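Local coordinates for protein valine-pyruvate aminotransferase (Salmonella typhimurium, PDB 3G7Q) that transfers the amino group of valine to pyruvate with the help of pyridoxal 5'-phosphate, yielding alanine, and probably serves alanine biosynthesis, at residues F166-D171 with N191-V196; R324-E329 with I405-I410; L344-L349 with Q386-N391. All blocks are in the same frame, centred on the assembly; numbering follows the deposited sequence. Where two conformers were deposited one is given.

Interaction 1 (F166-D171 with N191-V196)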
loop_
_atom_site.group_PDB
_atom_site.type_symbol
_atom_site.label_atom_id
_atom_site.label_comp_id
_atom_site.label_asym_id
_atom_site.label_seq_id
_atom_site.Cartn_x
_atom_site.Cartn_y
_atom_site.Cartn_z
ATOM N N PHE A 166 14.900 -13.918 -30.728
ATOM C CA PHE A 166 16.028 -14.325 -29.898
ATOM C C PHE A 166 15.532 -14.621 -28.504
ATOM O O PHE A 166 14.399 -14.265 -28.151
ATOM C CB PHE A 166 17.150 -13.285 -29.890
ATOM C CG PHE A 166 16.813 -11.992 -29.201
ATOM C CD1 PHE A 166 16.031 -11.044 -29.828
ATOM C CD2 PHE A 166 17.321 -11.701 -27.946
ATOM C CE1 PHE A 166 15.762 -9.846 -29.235
ATOM C CE2 PHE A 166 17.029 -10.472 -27.338
ATOM C CZ PHE A 166 16.245 -9.568 -27.978
ATOM N N LYS A 167 16.395 -15.248 -27.705
ATOM C CA LYS A 167 16.039 -15.606 -26.348
ATOM C C LYS A 167 17.266 -15.470 -25.431
ATOM O O LYS A 167 18.362 -15.927 -25.770
ATOM C CB LYS A 167 15.535 -17.052 -26.305
ATOM C CG LYS A 167 15.141 -17.535 -24.925
ATOM C CD LYS A 167 14.463 -18.906 -24.942
ATOM C CE LYS A 167 14.300 -19.495 -23.523
ATOM N NZ LYS A 167 13.347 -18.743 -22.638
ATOM N N TYR A 168 17.074 -14.809 -24.308
ATOM C CA TYR A 168 18.122 -14.681 -23.314
ATOM C C TYR A 168 18.187 -15.960 -22.500
ATOM O O TYR A 168 17.158 -16.592 -22.220
ATOM C CB TYR A 168 17.856 -13.531 -22.377
ATOM C CG TYR A 168 17.932 -12.142 -22.993
ATOM C CD1 TYR A 168 19.096 -11.690 -23.604
ATOM C CD2 TYR A 168 16.882 -11.277 -22.886
ATOM C CE1 TYR A 168 19.190 -10.390 -24.141
ATOM C CE2 TYR A 168 16.946 -9.990 -23.400
ATOM C CZ TYR A 168 18.112 -9.554 -24.036
ATOM O OH TYR A 168 18.174 -8.290 -24.562
ATOM N N HIS A 169 19.402 -16.308 -22.100
ATOM C CA HIS A 169 19.683 -17.475 -21.251
ATOM C C HIS A 169 20.612 -17.118 -20.101
ATOM O O HIS A 169 21.467 -16.255 -20.242
ATOM C CB HIS A 169 20.332 -18.579 -22.070
ATOM C CG HIS A 169 19.387 -19.237 -23.022
ATOM N ND1 HIS A 169 18.479 -20.196 -22.616
ATOM C CD2 HIS A 169 19.185 -19.062 -24.348
ATOM C CE1 HIS A 169 17.779 -20.597 -23.663
ATOM N NE2 HIS A 169 18.186 -19.926 -24.726
ATOM N N VAL A 170 20.472 -17.839 -18.999
ATOM C CA VAL A 170 21.370 -17.688 -17.850
ATOM C C VAL A 170 22.751 -18.170 -18.255
ATOM O O VAL A 170 22.904 -19.280 -18.776
ATOM C CB VAL A 170 20.904 -18.507 -16.632
ATOM C CG1 VAL A 170 21.918 -18.371 -15.463
ATOM C CG2 VAL A 170 19.473 -18.130 -16.171
ATOM N N ASP A 171 23.776 -17.353 -18.028
ATOM C CA ASP A 171 25.168 -17.746 -18.285
ATOM C C ASP A 171 25.728 -18.330 -16.987
ATOM O O ASP A 171 26.303 -17.616 -16.161
ATOM C CB ASP A 171 25.964 -16.534 -18.769
ATOM C CG ASP A 171 27.428 -16.820 -18.959
ATOM O OD1 ASP A 171 27.851 -17.985 -18.819
ATOM O OD2 ASP A 171 28.172 -15.844 -19.240
ATOM N N ASN A 191 8.734 -9.389 -17.446
ATOM C CA ASN A 191 8.656 -8.005 -17.906
ATOM C C ASN A 191 10.155 -7.609 -17.804
ATOM O O ASN A 191 10.718 -7.594 -16.708
ATOM C CB ASN A 191 7.757 -7.197 -16.977
ATOM C CG ASN A 191 7.798 -5.691 -17.228
ATOM O OD1 ASN A 191 8.595 -5.171 -18.045
ATOM N ND2 ASN A 191 6.956 -4.946 -16.467
ATOM N N PRO A 192 10.778 -7.102 -18.889
ATOM C CA PRO A 192 10.267 -6.583 -20.166
ATOM C C PRO A 192 10.354 -7.403 -21.439
ATOM O O PRO A 192 9.910 -6.931 -22.478
ATOM C CB PRO A 192 11.195 -5.365 -20.357
ATOM C CG PRO A 192 12.537 -5.917 -19.957
ATOM C CD PRO A 192 12.230 -6.831 -18.765
ATOM N N THR A 193 10.875 -8.607 -21.357
ATOM C CA THR A 193 11.180 -9.416 -22.549
ATOM C C THR A 193 10.152 -10.394 -23.026
ATOM O O THR A 193 10.172 -10.816 -24.181
ATOM C CB THR A 193 12.441 -10.243 -22.243
ATOM O OG1 THR A 193 12.231 -10.995 -21.043
ATOM C CG2 THR A 193 13.669 -9.332 -22.033
ATOM N N GLY A 194 9.260 -10.791 -22.128
ATOM C CA GLY A 194 8.353 -11.884 -22.384
ATOM C C GLY A 194 9.088 -13.228 -22.260
ATOM O O GLY A 194 8.544 -14.286 -22.649
ATOM N N ASN A 195 10.320 -13.223 -21.757
ATOM C CA ASN A 195 11.058 -14.457 -21.626
ATOM C C ASN A 195 10.452 -15.396 -20.587
ATOM O O ASN A 195 9.949 -14.945 -19.559
ATOM C CB ASN A 195 12.484 -14.183 -21.193
ATOM C CG ASN A 195 13.363 -15.430 -21.263
ATOM O OD1 ASN A 195 13.352 -16.150 -22.272
ATOM N ND2 ASN A 195 14.113 -15.697 -20.181
ATOM N N VAL A 196 10.562 -16.687 -20.859
ATOM C CA VAL A 196 10.187 -17.712 -19.896
ATOM C C VAL A 196 11.434 -18.550 -19.620
ATOM O O VAL A 196 11.868 -19.361 -20.455
ATOM C CB VAL A 196 8.983 -18.551 -20.368
ATOM C CG1 VAL A 196 8.814 -19.808 -19.491
ATOM C CG2 VAL A 196 7.724 -17.690 -20.337
HETATM O O HOH W 1 15.694 -18.349 -20.726
#
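In this fold-type I PLP-dependent aminotransferase, strand 165-169 of the six-stranded sheet meets the loop that runs from strand 181-187 of the seven-stranded sheet to helix 199-211. An ST turn shapes the loop: Thr193 OG1 accepts from the backbone N of Asn195 at 3.0 Å. The tight part is polar. Lys167 runs straight out, CG anti to the backbone N (chi1 180°), and bends only at chi4, crossing the Asn195 side chain at about a right angle. Lys167 NZ donates hydrogen bonds to Asn195 OD1 at 2.6 Å and to Val196 O at 2.7 Å, in each case from above the carbonyl plane. Glu337 adds a salt bridge to the same ammonium and also accepts from Val196 N, so the buried charge is probably well compensated. The looser side is bridged by water: one molecule accepts from Lys167 NZ and Asn195 ND2 and donates to Tyr168 O. The apolar part is a single ring-edge contact. The Tyr168 ring, hydrogen-bonded through OH to His383 and Trp343, carries Phe166 CE2 over one face and meets the loop at its edge, where Thr193 CG2 lies 3.6 Å from Tyr168 CE2.

Interaction 2 (R324-E329 with I405-I410); sequences RYLSEE and ILAEEI
The end of the long helix 299-325 packs here against the C-terminal helix 396-416 of the aminotransferase fold, through a small apolar contact with no hydrogen bond between the two segments. Ala407 lies at its middle, its methyl directed at Tyr325 and Leu326 near the end of the long helix. These two consecutive residues straddle that methyl: Tyr325 CB approaches Ala407 CB to 3.8 Å, and Leu326 CG lies 3.9 Å from the same Ala407 CB. Both side chains have CG anti to their carbonyl carbon, but their branches go separate ways. The Tyr325 ring extends along helix 396-416 toward its earlier turns, touching Val403 and Lys404, and its OH is hydrogen-bonded to Glu400, the residue that also forms a salt bridge with Arg324. Leu326 instead reaches over the helix with its two methyls divided. CD1 goes to Leu406, whose side chain it crosses at about a right angle; with CG anti to the backbone N (chi1 174°), Leu406 brings CD2 within 4.0 Å of Leu326 CD1. The other methyl, CD2, lies against Ala407 CA and CB and approaches CG2 of Ile410, one helical turn beyond Leu406. Leu406 and Ile410 are buried, with Phe346 packed on both, whereas Tyr325 is partly exposed. Beyond Leu326 the chain folds into an ST turn, in which the backbone N of Glu329 donates to Ser327 OG at 3.1 Å.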
loop_
_atom_site.group_PDB
_atom_site.type_symbol
_atom_site.label_atom_id
_atom_site.label_comp_id
_atom_site.label_asym_id
_atom_site.label_seq_id
_atom_site.Cartn_x
_atom_site.Cartn_y
_atom_site.Cartn_z
ATOM N N ARG A 324 5.850 -6.073 -41.231
ATOM C CA ARG A 324 5.528 -5.352 -42.476
ATOM C C ARG A 324 6.436 -4.161 -42.654
ATOM O O ARG A 324 6.646 -3.718 -43.771
ATOM C CB ARG A 324 4.087 -4.902 -42.509
ATOM C CG ARG A 324 3.151 -6.076 -42.786
ATOM C CD ARG A 324 1.765 -5.661 -43.162
ATOM N NE ARG A 324 0.952 -5.306 -42.029
ATOM C CZ ARG A 324 0.498 -4.085 -41.749
ATOM N NH1 ARG A 324 0.744 -3.018 -42.518
ATOM N NH2 ARG A 324 -0.251 -3.947 -40.672
ATOM N N TYR A 325 6.989 -3.657 -41.549
ATOM C CA TYR A 325 7.844 -2.444 -41.571
ATOM C C TYR A 325 9.311 -2.669 -41.307
ATOM O O TYR A 325 10.143 -1.866 -41.772
ATOM C CB TYR A 325 7.317 -1.438 -40.536
ATOM C CG TYR A 325 5.983 -0.834 -40.900
ATOM C CD1 TYR A 325 5.920 0.290 -41.710
ATOM C CD2 TYR A 325 4.766 -1.409 -40.461
ATOM C CE1 TYR A 325 4.713 0.840 -42.063
ATOM C CE2 TYR A 325 3.556 -0.877 -40.844
ATOM C CZ TYR A 325 3.540 0.272 -41.629
ATOM O OH TYR A 325 2.352 0.858 -42.013
ATOM N N LEU A 326 9.644 -3.710 -40.530
ATOM C CA LEU A 326 11.018 -3.958 -40.092
ATOM C C LEU A 326 11.366 -5.426 -40.156
ATOM O O LEU A 326 10.674 -6.227 -39.535
ATOM C CB LEU A 326 11.143 -3.496 -38.636
ATOM C CG LEU A 326 11.110 -1.986 -38.345
ATOM C CD1 LEU A 326 10.752 -1.708 -36.844
ATOM C CD2 LEU A 326 12.415 -1.335 -38.702
ATOM N N SER A 327 12.425 -5.777 -40.884
ATOM C CA SER A 327 12.900 -7.175 -40.943
ATOM C C SER A 327 13.901 -7.436 -39.839
ATOM O O SER A 327 14.214 -6.555 -39.060
ATOM C CB SER A 327 13.591 -7.458 -42.272
ATOM O OG SER A 327 14.886 -6.911 -42.304
ATOM N N GLU A 328 14.382 -8.673 -39.774
ATOM C CA GLU A 328 15.417 -9.071 -38.840
ATOM C C GLU A 328 16.714 -8.272 -39.001
ATOM O O GLU A 328 17.514 -8.227 -38.067
ATOM C CB GLU A 328 15.741 -10.565 -38.958
ATOM C CG GLU A 328 16.560 -10.984 -40.152
ATOM C CD GLU A 328 15.768 -11.072 -41.453
ATOM O OE1 GLU A 328 14.535 -10.828 -41.471
ATOM O OE2 GLU A 328 16.409 -11.411 -42.448
ATOM N N GLU A 329 16.939 -7.653 -40.162
ATOM C CA GLU A 329 18.132 -6.820 -40.375
ATOM C C GLU A 329 18.067 -5.499 -39.612
ATOM O O GLU A 329 19.093 -4.869 -39.434
ATOM C CB GLU A 329 18.386 -6.540 -41.879
ATOM C CG GLU A 329 18.622 -7.891 -42.584
ATOM C CD GLU A 329 19.240 -7.819 -43.956
ATOM O OE1 GLU A 329 19.214 -6.746 -44.583
ATOM O OE2 GLU A 329 19.732 -8.881 -44.420
ATOM N N ILE A 405 6.189 4.999 -37.557
ATOM C CA ILE A 405 7.088 6.083 -37.130
ATOM C C ILE A 405 8.422 5.472 -36.662
ATOM O O ILE A 405 9.503 5.950 -37.038
ATOM C CB ILE A 405 6.425 6.943 -36.040
ATOM C CG1 ILE A 405 5.310 7.809 -36.678
ATOM C CG2 ILE A 405 7.443 7.819 -35.303
ATOM C CD1 ILE A 405 4.431 8.517 -35.663
ATOM N N LEU A 406 8.339 4.417 -35.869
ATOM C CA LEU A 406 9.543 3.706 -35.431
ATOM C C LEU A 406 10.413 3.307 -36.618
ATOM O O LEU A 406 11.611 3.566 -36.633
ATOM C CB LEU A 406 9.186 2.459 -34.601
ATOM C CG LEU A 406 10.345 1.523 -34.178
ATOM C CD1 LEU A 406 11.357 2.212 -33.270
ATOM C CD2 LEU A 406 9.820 0.204 -33.514
ATOM N N ALA A 407 9.824 2.651 -37.614
ATOM C CA ALA A 407 10.577 2.225 -38.784
ATOM C C ALA A 407 11.190 3.407 -39.507
ATOM O O ALA A 407 12.306 3.315 -40.019
ATOM C CB ALA A 407 9.684 1.380 -39.721
ATOM N N GLU A 408 10.467 4.520 -39.596
ATOM C CA GLU A 408 11.042 5.713 -40.225
ATOM C C GLU A 408 12.275 6.233 -39.476
ATOM O O GLU A 408 13.247 6.630 -40.097
ATOM C CB GLU A 408 10.002 6.825 -40.330
ATOM C CG GLU A 408 8.931 6.554 -41.379
ATOM C CD GLU A 408 7.791 7.548 -41.339
ATOM O OE1 GLU A 408 7.864 8.501 -40.565
ATOM O OE2 GLU A 408 6.822 7.378 -42.093
ATOM N N GLU A 409 12.225 6.201 -38.148
ATOM C CA GLU A 409 13.335 6.681 -37.305
ATOM C C GLU A 409 14.520 5.717 -37.319
ATOM O O GLU A 409 15.659 6.163 -37.286
ATOM C CB GLU A 409 12.835 6.983 -35.887
ATOM C CG GLU A 409 11.866 8.164 -35.856
ATOM C CD GLU A 409 12.411 9.403 -36.525
ATOM O OE1 GLU A 409 13.597 9.775 -36.291
ATOM O OE2 GLU A 409 11.658 10.018 -37.314
ATOM N N ILE A 410 14.252 4.415 -37.349
ATOM C CA ILE A 410 15.307 3.420 -37.490
ATOM C C ILE A 410 15.998 3.632 -38.851
ATOM O O ILE A 410 17.220 3.687 -38.925
ATOM C CB ILE A 410 14.784 1.980 -37.356
ATOM C CG1 ILE A 410 14.283 1.669 -35.930
ATOM C CG2 ILE A 410 15.849 0.949 -37.765
ATOM C CD1 ILE A 410 15.311 1.775 -34.837
#

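Interaction 3 (L344-L349 with Q386-N391)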
loop_
_atom_site.group_PDB
_atom_site.type_symbol
_atom_site.label_atom_id
_atom_site.label_comp_id
_atom_site.label_asym_id
_atom_site.label_seq_id
_atom_site.Cartn_x
_atom_site.Cartn_y
_atom_site.Cartn_z
ATOM N N LEU A 344 12.305 -5.215 -28.210
ATOM C CA LEU A 344 12.880 -4.995 -29.527
ATOM C C LEU A 344 14.361 -4.697 -29.418
ATOM O O LEU A 344 14.751 -3.782 -28.693
ATOM C CB LEU A 344 12.188 -3.825 -30.215
ATOM C CG LEU A 344 10.637 -3.877 -30.219
ATOM C CD1 LEU A 344 10.043 -2.635 -30.919
ATOM C CD2 LEU A 344 10.109 -5.194 -30.796
ATOM N N TRP A 345 15.165 -5.469 -30.148
ATOM C CA TRP A 345 16.604 -5.296 -30.222
ATOM C C TRP A 345 16.961 -4.838 -31.638
ATOM O O TRP A 345 16.884 -5.624 -32.570
ATOM C CB TRP A 345 17.321 -6.584 -29.845
ATOM C CG TRP A 345 18.808 -6.583 -30.031
ATOM C CD1 TRP A 345 19.656 -5.500 -30.009
ATOM C CD2 TRP A 345 19.647 -7.743 -30.167
ATOM N NE1 TRP A 345 20.959 -5.920 -30.200
ATOM C CE2 TRP A 345 20.978 -7.289 -30.294
ATOM C CE3 TRP A 345 19.398 -9.116 -30.207
ATOM C CZ2 TRP A 345 22.053 -8.161 -30.463
ATOM C CZ3 TRP A 345 20.488 -9.990 -30.401
ATOM C CH2 TRP A 345 21.787 -9.494 -30.541
ATOM N N PHE A 346 17.336 -3.567 -31.764
ATOM C CA PHE A 346 17.699 -2.944 -33.035
ATOM C C PHE A 346 19.165 -3.252 -33.198
ATOM O O PHE A 346 20.048 -2.454 -32.876
ATOM C CB PHE A 346 17.369 -1.449 -33.004
ATOM C CG PHE A 346 15.936 -1.172 -32.624
ATOM C CD1 PHE A 346 14.889 -1.631 -33.419
ATOM C CD2 PHE A 346 15.621 -0.485 -31.453
ATOM C CE1 PHE A 346 13.585 -1.381 -33.071
ATOM C CE2 PHE A 346 14.307 -0.236 -31.112
ATOM C CZ PHE A 346 13.290 -0.687 -31.907
ATOM N N LYS A 347 19.445 -4.463 -33.679
ATOM C CA LYS A 347 20.829 -4.975 -33.612
ATOM C C LYS A 347 21.819 -4.075 -34.340
ATOM O O LYS A 347 21.598 -3.701 -35.472
ATOM C CB LYS A 347 20.935 -6.434 -34.093
ATOM C CG LYS A 347 22.353 -7.037 -33.964
ATOM C CD LYS A 347 22.391 -8.577 -34.115
ATOM C CE LYS A 347 23.824 -9.118 -33.883
ATOM N NZ LYS A 347 24.755 -8.617 -34.925
ATOM N N ASP A 348 22.867 -3.693 -33.618
ATOM C CA ASP A 348 23.923 -2.814 -34.132
ATOM C C ASP A 348 23.417 -1.409 -34.540
ATOM O O ASP A 348 24.079 -0.723 -35.328
ATOM C CB ASP A 348 24.701 -3.483 -35.285
ATOM C CG ASP A 348 25.293 -4.819 -34.888
ATOM O OD1 ASP A 348 25.769 -4.973 -33.742
ATOM O OD2 ASP A 348 25.257 -5.721 -35.721
ATOM N N LEU A 349 22.266 -0.974 -34.013
ATOM C CA LEU A 349 21.766 0.378 -34.285
ATOM C C LEU A 349 22.921 1.348 -34.078
ATOM O O LEU A 349 23.636 1.276 -33.066
ATOM C CB LEU A 349 20.629 0.743 -33.314
ATOM C CG LEU A 349 19.815 2.011 -33.598
ATOM C CD1 LEU A 349 19.069 1.860 -34.924
ATOM C CD2 LEU A 349 18.820 2.298 -32.447
ATOM N N GLN A 386 20.671 -0.771 -27.278
ATOM C CA GLN A 386 20.126 -1.103 -28.581
ATOM C C GLN A 386 18.723 -1.702 -28.476
ATOM O O GLN A 386 18.181 -2.125 -29.480
ATOM C CB GLN A 386 21.047 -2.103 -29.281
ATOM C CG GLN A 386 22.426 -1.552 -29.522
ATOM C CD GLN A 386 23.420 -2.547 -30.095
ATOM O OE1 GLN A 386 23.097 -3.688 -30.467
ATOM N NE2 GLN A 386 24.664 -2.106 -30.166
ATOM N N CYS A 387 18.137 -1.705 -27.271
ATOM C CA CYS A 387 16.829 -2.319 -27.051
ATOM C C CYS A 387 15.800 -1.329 -26.548
ATOM O O CYS A 387 16.147 -0.291 -25.966
ATOM C CB CYS A 387 16.929 -3.459 -26.035
ATOM S SG CYS A 387 18.034 -4.831 -26.433
HETATM N N MSE A 388 14.534 -1.659 -26.774
HETATM C CA MSE A 388 13.413 -0.907 -26.246
HETATM C C MSE A 388 12.286 -1.845 -25.894
HETATM O O MSE A 388 12.131 -2.899 -26.503
HETATM C CB MSE A 388 12.874 0.110 -27.252
HETATM C CG MSE A 388 13.897 1.164 -27.659
HETATM SE SE MSE A 388 13.050 2.741 -28.457
HETATM C CE MSE A 388 12.675 3.252 -26.709
ATOM N N ARG A 389 11.479 -1.454 -24.914
ATOM C CA ARG A 389 10.287 -2.220 -24.580
ATOM C C ARG A 389 9.036 -1.499 -25.082
ATOM O O ARG A 389 8.901 -0.279 -24.912
ATOM C CB ARG A 389 10.142 -2.361 -23.074
ATOM C CG ARG A 389 9.049 -3.338 -22.643
ATOM C CD ARG A 389 8.720 -3.199 -21.132
ATOM N NE ARG A 389 7.871 -2.039 -20.830
ATOM C CZ ARG A 389 7.535 -1.647 -19.595
ATOM N NH1 ARG A 389 7.969 -2.312 -18.529
ATOM N NH2 ARG A 389 6.769 -0.575 -19.418
HETATM N N MSE A 390 8.114 -2.256 -25.654
HETATM C CA MSE A 390 6.789 -1.755 -26.004
HETATM C C MSE A 390 5.721 -2.680 -25.422
HETATM O O MSE A 390 5.985 -3.860 -25.137
HETATM C CB MSE A 390 6.600 -1.643 -27.514
HETATM C CG MSE A 390 6.756 -2.923 -28.274
HETATM SE SE MSE A 390 6.078 -2.641 -30.135
HETATM C CE MSE A 390 4.211 -2.790 -29.819
ATOM N N ASN A 391 4.513 -2.139 -25.279
ATOM C CA ASN A 391 3.332 -2.865 -24.795
ATOM C C ASN A 391 2.505 -3.178 -26.035
ATOM O O ASN A 391 2.217 -2.261 -26.807
ATOM C CB ASN A 391 2.577 -1.993 -23.793
ATOM C CG ASN A 391 1.382 -2.691 -23.184
ATOM O OD1 ASN A 391 0.626 -3.364 -23.883
ATOM N ND2 ASN A 391 1.180 -2.491 -21.863
HETATM O O HOH W 2 26.749 -3.223 -31.930
#
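Backbone hydrogen bonds set an antiparallel ladder between strands 341-345 and 387-391, inner neighbours in the six-stranded mixed sheet that also holds strand 165-169. Leu344 and Met388 form a hydrogen-bonded pair, Leu344 N to Met388 O and Met388 N to Leu344 O both 2.9 Å; Trp345 and Cys387 follow as a non-hydrogen-bonded pair, and Phe346 N donates to Gln386 O at 2.8 Å. A type II turn from Phe346 to Leu349 is tied down by one side chain. Extended Gln386 lies alongside the Trp345 indole, amide and ring 17° apart, so Trp345 NE1 reaches a lone pair of Gln386 OE1 at 3.1 Å. Asp348 N donates to the same Gln386 OE1 from above the amide plane at 3.2 Å. At the exposed end, a water joins Gln386 NE2 to Asp348 OD1, and Asp348 OD2 makes a salt bridge with Lys347. On one face Cys387 SG makes an oblique sulfur-aromatic contact with the indole; on the other, selenomethionine Met388 puts CG at the Phe346 ring edge, 3.7 Å from CE2, and Leu344 meets the selenium of Met390. Strand 332-334 flanks strand 341-345, strand 368-369 flanks 387-391, and helices 353-362 and 396-416 pack against Phe346.

Interactions 1 and 3 reach the same six-stranded sheet, interaction 1 through strand 165-169 only, and touch: Asn191 OD1 is 3.0 Å from Arg389 NH1, and Phe166 packs on Trp345. Interaction 1 is wholly buried; interaction 3 is largely so, but exposed at Asp348 in its turn; interaction 2, outermost, about 26 Å from the chain's centre to its own, mixes buried and partly exposed residues. Leu349 packs on Ile410 and Leu344 on Leu406, so helix 396-416 backs interaction 3 as well as forming interaction 2. Chemistry follows place: a buried lysine with polar partners and water where loop meets strand, backbone pairing between neighbouring strands, and purely apolar packing at the helix end.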